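Local atomic coordinates of cyclodipeptide synthase, BtCDPS (Bacillus thermoamylovorans, PDB entry 7AZU), a protein that probably acts as an aminoacyltransferase of the cyclodipeptide synthase family, joining two aminoacyl groups, usually delivered on tRNAs, into a cyclic dipeptide. Residues F183-A188 against F215-S220. The protein carries 1 engineered substitution. Residues are numbered along the deposited sequence; the frame is centred on the assembly and turned at random.
With 0RE ((2S)-hexane-1,2-diol), chain B.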
ATOM      1  N   PHE A 183      -2.501   7.066   2.223  1.00 34.42           N
ATOM      2  CA  PHE A 183      -1.962   6.980   0.869  1.00 33.47           C
ATOM      3  C   PHE A 183      -2.947   6.355  -0.109  1.00 35.19           C
ATOM      4  O   PHE A 183      -2.903   6.691  -1.297  1.00 36.97           O
ATOM      5  CB  PHE A 183      -0.649   6.205   0.849  1.00 35.63           C
ATOM      6  CG  PHE A 183       0.488   7.000   1.424  1.00 33.48           C
ATOM      7  CD1 PHE A 183       1.210   7.884   0.623  1.00 34.67           C
ATOM      8  CD2 PHE A 183       0.768   6.931   2.778  1.00 36.44           C
ATOM      9  CE1 PHE A 183       2.236   8.650   1.169  1.00 36.43           C
ATOM     10  CE2 PHE A 183       1.784   7.684   3.319  1.00 37.56           C
ATOM     11  CZ  PHE A 183       2.518   8.546   2.519  1.00 37.65           C
ATOM     12  N   PHE A 184      -3.816   5.443   0.353  1.00 34.44           N
ATOM     13  CA  PHE A 184      -4.897   4.949  -0.501  1.00 37.69           C
ATOM     14  C   PHE A 184      -5.840   6.076  -0.886  1.00 37.16           C
ATOM     15  O   PHE A 184      -6.383   6.099  -2.001  1.00 35.63           O
ATOM     16  CB  PHE A 184      -5.720   3.866   0.210  1.00 35.72           C
ATOM     17  CG  PHE A 184      -5.020   2.542   0.375  1.00 35.70           C
ATOM     18  CD1 PHE A 184      -3.891   2.424   1.184  1.00 36.05           C
ATOM     19  CD2 PHE A 184      -5.527   1.408  -0.239  1.00 39.88           C
ATOM     20  CE1 PHE A 184      -3.271   1.198   1.346  1.00 39.79           C
ATOM     21  CE2 PHE A 184      -4.916   0.181  -0.076  1.00 41.42           C
ATOM     22  CZ  PHE A 184      -3.786   0.075   0.718  1.00 41.97           C
ATOM     23  N   LEU A 185      -6.085   6.991   0.045  1.00 35.41           N
ATOM     24  CA  LEU A 185      -7.107   8.011  -0.127  1.00 35.10           C
ATOM     25  C   LEU A 185      -6.584   9.254  -0.818  1.00 38.40           C
ATOM     26  O   LEU A 185      -7.305   9.853  -1.619  1.00 37.18           O
ATOM     27  CB  LEU A 185      -7.696   8.405   1.230  1.00 36.27           C
ATOM     28  CG  LEU A 185      -8.340   7.265   2.006  1.00 36.29           C
ATOM     29  CD1 LEU A 185      -8.678   7.712   3.424  1.00 35.28           C
ATOM     30  CD2 LEU A 185      -9.581   6.787   1.267  1.00 34.03           C
ATOM     31  N   SER A 186      -5.335   9.648  -0.541  1.00 33.64           N
ATOM     32  CA  SER A 186      -4.854  10.960  -0.958  1.00 35.77           C
ATOM     33  C   SER A 186      -3.366  10.938  -1.266  1.00 37.32           C
ATOM     34  O   SER A 186      -2.676  11.938  -1.067  1.00 39.07           O
ATOM     35  CB  SER A 186      -5.123  12.025   0.108  1.00 39.17           C
ATOM     36  OG  SER A 186      -6.474  12.022   0.504  1.00 42.18           O
ATOM     37  N   GLY A 187      -2.858   9.813  -1.784  1.00 37.48           N
ATOM     38  CA  GLY A 187      -1.425   9.696  -2.018  1.00 38.39           C
ATOM     39  C   GLY A 187      -0.850  10.793  -2.898  1.00 40.21           C
ATOM     40  O   GLY A 187       0.241  11.297  -2.636  1.00 37.95           O
ATOM     41  N   ALA A 188      -1.559  11.162  -3.967  1.00 39.08           N
ATOM     42  CA  ALA A 188      -1.066  12.217  -4.850  1.00 38.05           C
ATOM     43  C   ALA A 188      -0.911  13.535  -4.101  1.00 39.51           C
ATOM     44  O   ALA A 188       0.109  14.226  -4.248  1.00 39.80           O
ATOM     45  CB  ALA A 188      -2.007  12.386  -6.050  1.00 37.29           C
ATOM     46  N   PHE A 215     -19.409   5.749   2.617  1.00 42.23           N
ATOM     47  CA  PHE A 215     -18.825   6.375   3.796  1.00 39.99           C
ATOM     48  C   PHE A 215     -18.679   7.876   3.590  1.00 43.93           C
ATOM     49  O   PHE A 215     -18.657   8.372   2.464  1.00 41.69           O
ATOM     50  CB  PHE A 215     -17.439   5.798   4.124  1.00 39.47           C
ATOM     51  CG  PHE A 215     -17.432   4.315   4.269  1.00 38.88           C
ATOM     52  CD1 PHE A 215     -17.897   3.723   5.428  1.00 36.64           C
ATOM     53  CD2 PHE A 215     -16.976   3.505   3.238  1.00 37.99           C
ATOM     54  CE1 PHE A 215     -17.903   2.355   5.564  1.00 34.21           C
ATOM     55  CE2 PHE A 215     -16.964   2.131   3.379  1.00 39.04           C
ATOM     56  CZ  PHE A 215     -17.427   1.558   4.542  1.00 37.52           C
ATOM     57  N   TYR A 216     -18.543   8.600   4.704  1.00 40.22           N
ATOM     58  CA  TYR A 216     -18.114   9.992   4.605  1.00 45.23           C
ATOM     59  C   TYR A 216     -16.644  10.085   4.212  1.00 46.59           C
ATOM     60  O   TYR A 216     -16.225  11.088   3.628  1.00 48.19           O
ATOM     61  CB  TYR A 216     -18.375  10.737   5.920  1.00 42.17           C
ATOM     62  CG  TYR A 216     -19.852  10.993   6.129  1.00 44.62           C
ATOM     63  CD1 TYR A 216     -20.601  11.627   5.145  1.00 45.45           C
ATOM     64  CD2 TYR A 216     -20.509  10.561   7.283  1.00 42.25           C
ATOM     65  CE1 TYR A 216     -21.954  11.842   5.304  1.00 45.50           C
ATOM     66  CE2 TYR A 216     -21.879  10.769   7.445  1.00 44.07           C
ATOM     67  CZ  TYR A 216     -22.586  11.423   6.452  1.00 44.89           C
ATOM     68  OH  TYR A 216     -23.941  11.653   6.584  1.00 46.58           O
ATOM     69  N   ILE A 217     -15.859   9.046   4.516  1.00 42.98           N
ATOM     70  CA  ILE A 217     -14.513   8.914   3.966  1.00 43.95           C
ATOM     71  C   ILE A 217     -14.586   8.816   2.447  1.00 47.21           C
ATOM     72  O   ILE A 217     -15.315   7.980   1.896  1.00 45.19           O
ATOM     73  CB  ILE A 217     -13.823   7.678   4.568  1.00 44.10           C
ATOM     74  CG1 ILE A 217     -13.442   7.923   6.032  1.00 46.39           C
ATOM     75  CG2 ILE A 217     -12.594   7.269   3.745  1.00 45.81           C
ATOM     76  CD1 ILE A 217     -12.120   8.668   6.212  1.00 43.14           C
ATOM     77  N   LYS A 218     -13.809   9.654   1.761  1.00 46.18           N
ATOM     78  CA  LYS A 218     -13.772   9.711   0.305  1.00 46.57           C
ATOM     79  C   LYS A 218     -12.328   9.642  -0.174  1.00 46.41           C
ATOM     80  O   LYS A 218     -11.419  10.168   0.473  1.00 41.79           O
ATOM     81  CB  LYS A 218     -14.391  11.020  -0.229  1.00 49.00           C
ATOM     82  CG  LYS A 218     -15.853  10.961  -0.650  1.00 56.48           C
ATOM     83  CD  LYS A 218     -16.234  12.258  -1.379  1.00 58.21           C
ATOM     84  CE  LYS A 218     -16.289  12.091  -2.895  1.00 55.12           C
ATOM     85  NZ  LYS A 218     -17.108  13.166  -3.536  1.00 60.79           N
ATOM     86  N   MET A 219     -12.112   9.011  -1.320  1.00 41.31           N
ATOM     87  CA  MET A 219     -10.841   9.228  -1.989  1.00 41.89           C
ATOM     88  C   MET A 219     -10.802  10.643  -2.551  1.00 42.39           C
ATOM     89  O   MET A 219     -11.824  11.205  -2.952  1.00 41.22           O
ATOM     90  CB  MET A 219     -10.630   8.214  -3.109  1.00 38.69           C
ATOM     91  CG  MET A 219     -10.309   6.822  -2.609  1.00 43.40           C
ATOM     92  SD  MET A 219     -10.394   5.596  -3.910  1.00 42.67           S
ATOM     93  CE  MET A 219      -8.931   5.992  -4.859  1.00 39.01           C
ATOM     94  N   SER A 220      -9.609  11.228  -2.561  1.00 38.44           N
ATOM     95  CA  SER A 220      -9.415  12.500  -3.247  1.00 40.59           C
ATOM     96  C   SER A 220      -9.746  12.364  -4.729  1.00 39.06           C
ATOM     97  O   SER A 220      -9.535  11.313  -5.345  1.00 36.45           O
ATOM     98  CB  SER A 220      -7.975  12.982  -3.083  1.00 37.98           C
ATOM     99  OG  SER A 220      -7.740  13.387  -1.754  1.00 38.96           O
TER
HETATM  100  O01 0RE B 301      -1.372  -2.130   1.790  1.00 52.63           O
HETATM  101  C02 0RE B 301      -0.707  -2.813   0.766  1.00 47.88           C
HETATM  102  C03 0RE B 301      -0.124  -1.805  -0.214  1.00 45.72           C
HETATM  103  O04 0RE B 301      -1.165  -1.371  -1.050  1.00 52.83           O
HETATM  104  C05 0RE B 301       0.406  -0.631   0.572  1.00 48.38           C
HETATM  105  C06 0RE B 301       1.558  -1.132   1.438  1.00 49.15           C
HETATM  106  C07 0RE B 301       1.889  -0.032   2.427  1.00 47.67           C
HETATM  107  C08 0RE B 301       3.380  -0.142   2.615  1.00 42.95           C
HETATM  108  O   HOH W   1      -9.374  11.919   1.917  1.00 47.75           O
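Phe184 turns the edge of its ring to the bound hexanediol while its backbone carbonyl meets Met219 of the loop. Phe184 CZ lies 3.4 Å from O01 of the diol, which sits in the plane of the ring, and Trp204 meets the same aromatic group with its plane inclined. With CG anti to its carbonyl carbon (chi1 -72°), the phenyl is carried away from the loop, and the methyl end of Met219, bent at chi3, comes within 3.8 Å of Phe184 O through CE.

The next residue, Leu185, carries the apolar part of the contact. Leu185 CD2 packs 3.9 Å from Ile217 CG2, the two side chains crossing at about a right angle, and also touches Met219 CG. Val125 and Val129 of helix 120-135 add to the packing around this leucine.

Polar links run alongside. Ser220 N donates to Leu185 O over 2.8 Å, a nearly straight bond (167°) that gives this carbonyl a partner in the loop. Ser186 OG and Ser220 OG form a second hydrogen bond of 2.9 Å, so both backbone and side chain of Ser220 grip the helix. A water joins the network, donating to Lys218 O (3.1 Å) and bonding to Ser186 OG, whereas the side chain of Lys218 starts away from the helix. Ala188 N, which has no bond to the preceding turn, is taken by Gln223 OE1 at the start of strand 223-229.

Thus the loop between helix 205-211 and strand 223-229 is fastened to helix 167-191 around Leu185 and Ser186, just before its kink at Ala188, beside the diol pocket that Phe184 and Glu180 line, within the Rossmann-like, HUP-type alpha/beta fold of cyclodipeptide synthases.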